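Local atomic coordinates of MetRS related protein (Pyrococcus horikoshii, PDB entry 2CWP), a protein that probably binds tRNA through an OB-fold domain and is related to methionyl-tRNA synthetase, the ligase that charges tRNA(Met) with methionine. Residues Glu60-Leu72 / Gly79-Thr91. Sequence-based numbering, arbitrary orientation.
Sequences ELEGKKFIFVVNL and GVESQGMLILAET
Leu61 opens the contact, its CD2 lying 3.7 Å from CD2 of Leu86. Leu86 CD1 lies 3.4 Å from Phe66 CB. From Ile67 onward the two segments run antiparallel. Ile67 O accepts a nearly straight hydrogen bond from Ile87 N (171° at the hydrogen), a water joins Ile67 N to Ile87 O, and Ile67 CG2 rests on Ile87 CG1. Phe68 and Leu86 form a non-hydrogen-bonded antiparallel pair, and Phe68 CA-H approaches Met85 O. With CG of Leu86 anti to its backbone nitrogen (chi1 174°), CD1 reaches over one face of the Phe68 ring, 4.1 Å from the centroid, as a CH-pi contact; Phe41 meets the same ring edge-to-face. Without this ring, as with an alanine at Phe68, Leu86 CD1 would probably lose its aromatic platform and a gap would open toward Ile48 and Leu37. Val69 and Met85 form the hydrogen-bonded pair, Val69 N to Met85 O at 2.9 Å and Met85 N to Val69 O more bent (133°). Val69 CG2 meets Ile87 CD1 tightly, and Leu72 CD1 touches Met85 CE. Backbone hydrogen bonds thus set the register while apolar contacts fill both faces: that of Phe68 and Leu86 is consistent with an OB-barrel interior, whereas Val69, Met85 and Ile87 lie on the opposite, less buried face.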
loop_
_atom_site.group_PDB
_atom_site.type_symbol
_atom_site.label_atom_id
_atom_site.label_comp_id
_atom_site.label_asym_id
_atom_site.label_seq_id
_atom_site.Cartn_x
_atom_site.Cartn_y
_atom_site.Cartn_z
ATOM N N GLU A 60 -0.914 -13.272 2.257
ATOM C CA GLU A 60 0.499 -12.937 2.313
ATOM C C GLU A 60 0.713 -11.486 2.783
ATOM O O GLU A 60 1.845 -11.067 3.036
ATOM C CB GLU A 60 1.150 -13.177 0.947
ATOM C CG GLU A 60 1.580 -14.627 0.756
ATOM C CD GLU A 60 2.033 -14.939 -0.654
ATOM O OE1 GLU A 60 2.488 -14.007 -1.353
ATOM O OE2 GLU A 60 1.948 -16.121 -1.062
ATOM N N LEU A 61 -0.376 -10.730 2.933
ATOM C CA LEU A 61 -0.281 -9.331 3.376
ATOM C C LEU A 61 -0.756 -9.148 4.813
ATOM O O LEU A 61 -0.194 -8.365 5.565
ATOM C CB LEU A 61 -1.102 -8.432 2.455
ATOM C CG LEU A 61 -0.650 -8.402 0.991
ATOM C CD1 LEU A 61 -1.847 -8.576 0.080
ATOM C CD2 LEU A 61 0.055 -7.102 0.704
ATOM N N GLU A 62 -1.799 -9.876 5.186
ATOM C CA GLU A 62 -2.348 -9.797 6.531
ATOM C C GLU A 62 -1.321 -10.052 7.604
ATOM O O GLU A 62 -0.583 -11.022 7.542
ATOM C CB GLU A 62 -3.476 -10.804 6.723
ATOM C CG GLU A 62 -4.783 -10.371 6.144
ATOM C CD GLU A 62 -5.963 -10.889 6.942
ATOM O OE1 GLU A 62 -7.101 -10.669 6.497
ATOM O OE2 GLU A 62 -5.755 -11.508 8.003
ATOM N N GLY A 63 -1.300 -9.172 8.598
ATOM C CA GLY A 63 -0.375 -9.311 9.697
ATOM C C GLY A 63 0.969 -8.643 9.478
ATOM O O GLY A 63 1.749 -8.520 10.420
ATOM N N LYS A 64 1.254 -8.206 8.253
ATOM C CA LYS A 64 2.551 -7.572 7.987
ATOM C C LYS A 64 2.500 -6.049 7.858
ATOM O O LYS A 64 1.434 -5.461 7.673
ATOM C CB LYS A 64 3.163 -8.125 6.699
ATOM C CG LYS A 64 3.047 -9.625 6.497
ATOM C CD LYS A 64 3.763 -10.422 7.556
ATOM C CE LYS A 64 4.596 -11.524 6.902
ATOM N NZ LYS A 64 3.833 -12.244 5.845
ATOM N N LYS A 65 3.676 -5.428 7.948
ATOM C CA LYS A 65 3.823 -3.987 7.794
ATOM C C LYS A 65 4.413 -3.717 6.410
ATOM O O LYS A 65 5.275 -4.473 5.945
ATOM C CB LYS A 65 4.771 -3.423 8.855
ATOM C CG LYS A 65 4.241 -3.563 10.270
ATOM C CD LYS A 65 5.154 -2.895 11.282
ATOM C CE LYS A 65 4.629 -3.140 12.684
ATOM N NZ LYS A 65 5.509 -2.541 13.716
ATOM N N PHE A 66 3.956 -2.640 5.773
ATOM C CA PHE A 66 4.439 -2.246 4.452
ATOM C C PHE A 66 4.470 -0.723 4.336
ATOM O O PHE A 66 3.965 -0.008 5.210
ATOM C CB PHE A 66 3.527 -2.768 3.338
ATOM C CG PHE A 66 3.385 -4.250 3.314
ATOM C CD1 PHE A 66 2.309 -4.866 3.948
ATOM C CD2 PHE A 66 4.337 -5.039 2.682
ATOM C CE1 PHE A 66 2.184 -6.264 3.952
ATOM C CE2 PHE A 66 4.223 -6.434 2.681
ATOM C CZ PHE A 66 3.144 -7.045 3.318
ATOM N N ILE A 67 5.053 -0.251 3.239
ATOM C CA ILE A 67 5.134 1.167 2.957
ATOM C C ILE A 67 3.880 1.546 2.183
ATOM O O ILE A 67 3.485 0.840 1.259
ATOM C CB ILE A 67 6.312 1.475 2.068
ATOM C CG1 ILE A 67 7.592 0.934 2.706
ATOM C CG2 ILE A 67 6.356 2.969 1.796
ATOM C CD1 ILE A 67 8.773 0.891 1.728
ATOM N N PHE A 68 3.261 2.654 2.552
ATOM C CA PHE A 68 2.052 3.117 1.872
ATOM C C PHE A 68 2.148 4.624 1.635
ATOM O O PHE A 68 2.607 5.360 2.521
ATOM C CB PHE A 68 0.795 2.881 2.736
ATOM C CG PHE A 68 0.473 1.433 3.007
ATOM C CD1 PHE A 68 1.071 0.757 4.065
ATOM C CD2 PHE A 68 -0.484 0.768 2.236
ATOM C CE1 PHE A 68 0.719 -0.574 4.370
ATOM C CE2 PHE A 68 -0.846 -0.551 2.521
ATOM C CZ PHE A 68 -0.244 -1.225 3.595
ATOM N N VAL A 69 1.735 5.082 0.450
ATOM C CA VAL A 69 1.696 6.518 0.158
ATOM C C VAL A 69 0.312 6.900 0.695
ATOM O O VAL A 69 -0.683 6.359 0.215
ATOM C CB VAL A 69 1.681 6.821 -1.346
ATOM C CG1 VAL A 69 1.833 8.311 -1.548
ATOM C CG2 VAL A 69 2.768 6.083 -2.055
ATOM N N VAL A 70 0.247 7.829 1.650
ATOM C CA VAL A 70 -1.021 8.208 2.280
ATOM C C VAL A 70 -1.628 9.603 2.043
ATOM O O VAL A 70 -2.705 9.904 2.579
ATOM C CB VAL A 70 -0.939 8.017 3.813
ATOM C CG1 VAL A 70 -0.567 6.572 4.142
ATOM C CG2 VAL A 70 0.083 8.986 4.411
ATOM N N ASN A 71 -0.966 10.458 1.269
ATOM C CA ASN A 71 -1.523 11.786 1.021
ATOM C C ASN A 71 -1.887 11.974 -0.442
ATOM O O ASN A 71 -1.672 13.041 -1.010
ATOM C CB ASN A 71 -0.553 12.897 1.491
ATOM C CG ASN A 71 0.700 13.017 0.622
ATOM O OD1 ASN A 71 1.184 12.038 0.050
ATOM N ND2 ASN A 71 1.244 14.228 0.546
ATOM N N LEU A 72 -2.444 10.927 -1.043
ATOM C CA LEU A 72 -2.865 10.971 -2.436
ATOM C C LEU A 72 -4.363 11.268 -2.515
ATOM O O LEU A 72 -5.085 11.150 -1.524
ATOM C CB LEU A 72 -2.593 9.637 -3.137
ATOM C CG LEU A 72 -1.154 9.139 -3.307
ATOM C CD1 LEU A 72 -1.159 7.935 -4.232
ATOM C CD2 LEU A 72 -0.279 10.230 -3.870
ATOM N N GLY A 79 -16.264 0.547 -6.651
ATOM C CA GLY A 79 -17.066 1.060 -5.559
ATOM C C GLY A 79 -16.380 1.106 -4.208
ATOM O O GLY A 79 -17.036 1.367 -3.198
ATOM N N VAL A 80 -15.073 0.851 -4.173
ATOM C CA VAL A 80 -14.339 0.879 -2.909
ATOM C C VAL A 80 -13.433 2.102 -2.816
ATOM O O VAL A 80 -12.608 2.356 -3.693
ATOM C CB VAL A 80 -13.480 -0.384 -2.717
ATOM C CG1 VAL A 80 -12.872 -0.379 -1.329
ATOM C CG2 VAL A 80 -14.320 -1.623 -2.922
ATOM N N GLU A 81 -13.601 2.854 -1.736
ATOM C CA GLU A 81 -12.821 4.061 -1.504
ATOM C C GLU A 81 -11.425 3.701 -1.010
ATOM O O GLU A 81 -11.266 3.160 0.079
ATOM C CB GLU A 81 -13.542 4.939 -0.469
ATOM C CG GLU A 81 -12.844 6.245 -0.086
ATOM C CD GLU A 81 -12.950 7.319 -1.158
ATOM O OE1 GLU A 81 -12.404 7.109 -2.261
ATOM O OE2 GLU A 81 -13.580 8.375 -0.900
ATOM N N SER A 82 -10.416 3.990 -1.828
ATOM C CA SER A 82 -9.031 3.723 -1.467
ATOM C C SER A 82 -8.405 5.022 -0.944
ATOM O O SER A 82 -8.352 6.022 -1.652
ATOM C CB SER A 82 -8.258 3.223 -2.687
ATOM O OG SER A 82 -6.882 3.084 -2.384
ATOM N N GLN A 83 -7.926 5.000 0.294
ATOM C CA GLN A 83 -7.327 6.189 0.905
ATOM C C GLN A 83 -5.793 6.128 0.973
ATOM O O GLN A 83 -5.188 6.650 1.913
ATOM C CB GLN A 83 -7.869 6.365 2.327
ATOM C CG GLN A 83 -9.379 6.263 2.469
ATOM C CD GLN A 83 -9.807 6.208 3.922
ATOM O OE1 GLN A 83 -9.532 5.237 4.627
ATOM N NE2 GLN A 83 -10.472 7.259 4.383
ATOM N N GLY A 84 -5.173 5.491 -0.010
ATOM C CA GLY A 84 -3.726 5.389 -0.023
ATOM C C GLY A 84 -3.264 4.396 -1.061
ATOM O O GLY A 84 -4.039 3.968 -1.910
ATOM N N MET A 85 -2.000 4.002 -0.997
ATOM C CA MET A 85 -1.499 3.062 -1.974
ATOM C C MET A 85 -0.293 2.262 -1.488
ATOM O O MET A 85 0.695 2.830 -1.024
ATOM C CB MET A 85 -1.159 3.819 -3.249
ATOM C CG MET A 85 -0.701 2.955 -4.379
ATOM S SD MET A 85 -0.549 3.948 -5.879
ATOM C CE MET A 85 0.933 4.901 -5.479
ATOM N N LEU A 86 -0.397 0.942 -1.610
ATOM C CA LEU A 86 0.660 0.021 -1.208
ATOM C C LEU A 86 1.863 0.104 -2.151
ATOM O O LEU A 86 1.718 -0.051 -3.360
ATOM C CB LEU A 86 0.126 -1.415 -1.213
ATOM C CG LEU A 86 1.144 -2.541 -0.946
ATOM C CD1 LEU A 86 1.720 -2.388 0.446
ATOM C CD2 LEU A 86 0.476 -3.916 -1.099
ATOM N N ILE A 87 3.040 0.344 -1.594
ATOM C CA ILE A 87 4.271 0.407 -2.388
ATOM C C ILE A 87 4.915 -0.990 -2.484
ATOM O O ILE A 87 5.041 -1.695 -1.484
ATOM C CB ILE A 87 5.310 1.362 -1.752
ATOM C CG1 ILE A 87 4.758 2.790 -1.718
ATOM C CG2 ILE A 87 6.629 1.294 -2.535
ATOM C CD1 ILE A 87 4.322 3.324 -3.081
ATOM N N LEU A 88 5.315 -1.377 -3.689
ATOM C CA LEU A 88 5.961 -2.661 -3.918
ATOM C C LEU A 88 6.985 -2.570 -5.030
ATOM O O LEU A 88 7.124 -1.516 -5.664
ATOM C CB LEU A 88 4.927 -3.726 -4.268
ATOM C CG LEU A 88 3.788 -3.373 -5.219
ATOM C CD1 LEU A 88 4.284 -3.188 -6.640
ATOM C CD2 LEU A 88 2.776 -4.499 -5.141
ATOM N N ALA A 89 7.720 -3.664 -5.247
ATOM C CA ALA A 89 8.720 -3.720 -6.311
ATOM C C ALA A 89 8.078 -4.427 -7.492
ATOM O O ALA A 89 7.225 -5.290 -7.311
ATOM C CB ALA A 89 9.955 -4.497 -5.855
ATOM N N GLU A 90 8.483 -4.059 -8.702
ATOM C CA GLU A 90 7.939 -4.685 -9.896
ATOM C C GLU A 90 8.966 -4.651 -11.006
ATOM O O GLU A 90 9.459 -3.586 -11.354
ATOM C CB GLU A 90 6.672 -3.961 -10.363
ATOM C CG GLU A 90 6.056 -4.586 -11.608
ATOM C CD GLU A 90 4.817 -3.844 -12.118
ATOM O OE1 GLU A 90 4.312 -4.217 -13.198
ATOM O OE2 GLU A 90 4.351 -2.904 -11.447
ATOM N N THR A 91 9.309 -5.818 -11.543
ATOM C CA THR A 91 10.271 -5.875 -12.633
ATOM C C THR A 91 9.569 -5.611 -13.959
ATOM O O THR A 91 8.346 -5.715 -14.076
ATOM C CB THR A 91 10.992 -7.242 -12.704
ATOM O OG1 THR A 91 10.032 -8.300 -12.587
ATOM C CG2 THR A 91 12.025 -7.355 -11.603
HETATM O O HOH W 1 6.137 -1.835 1.173
#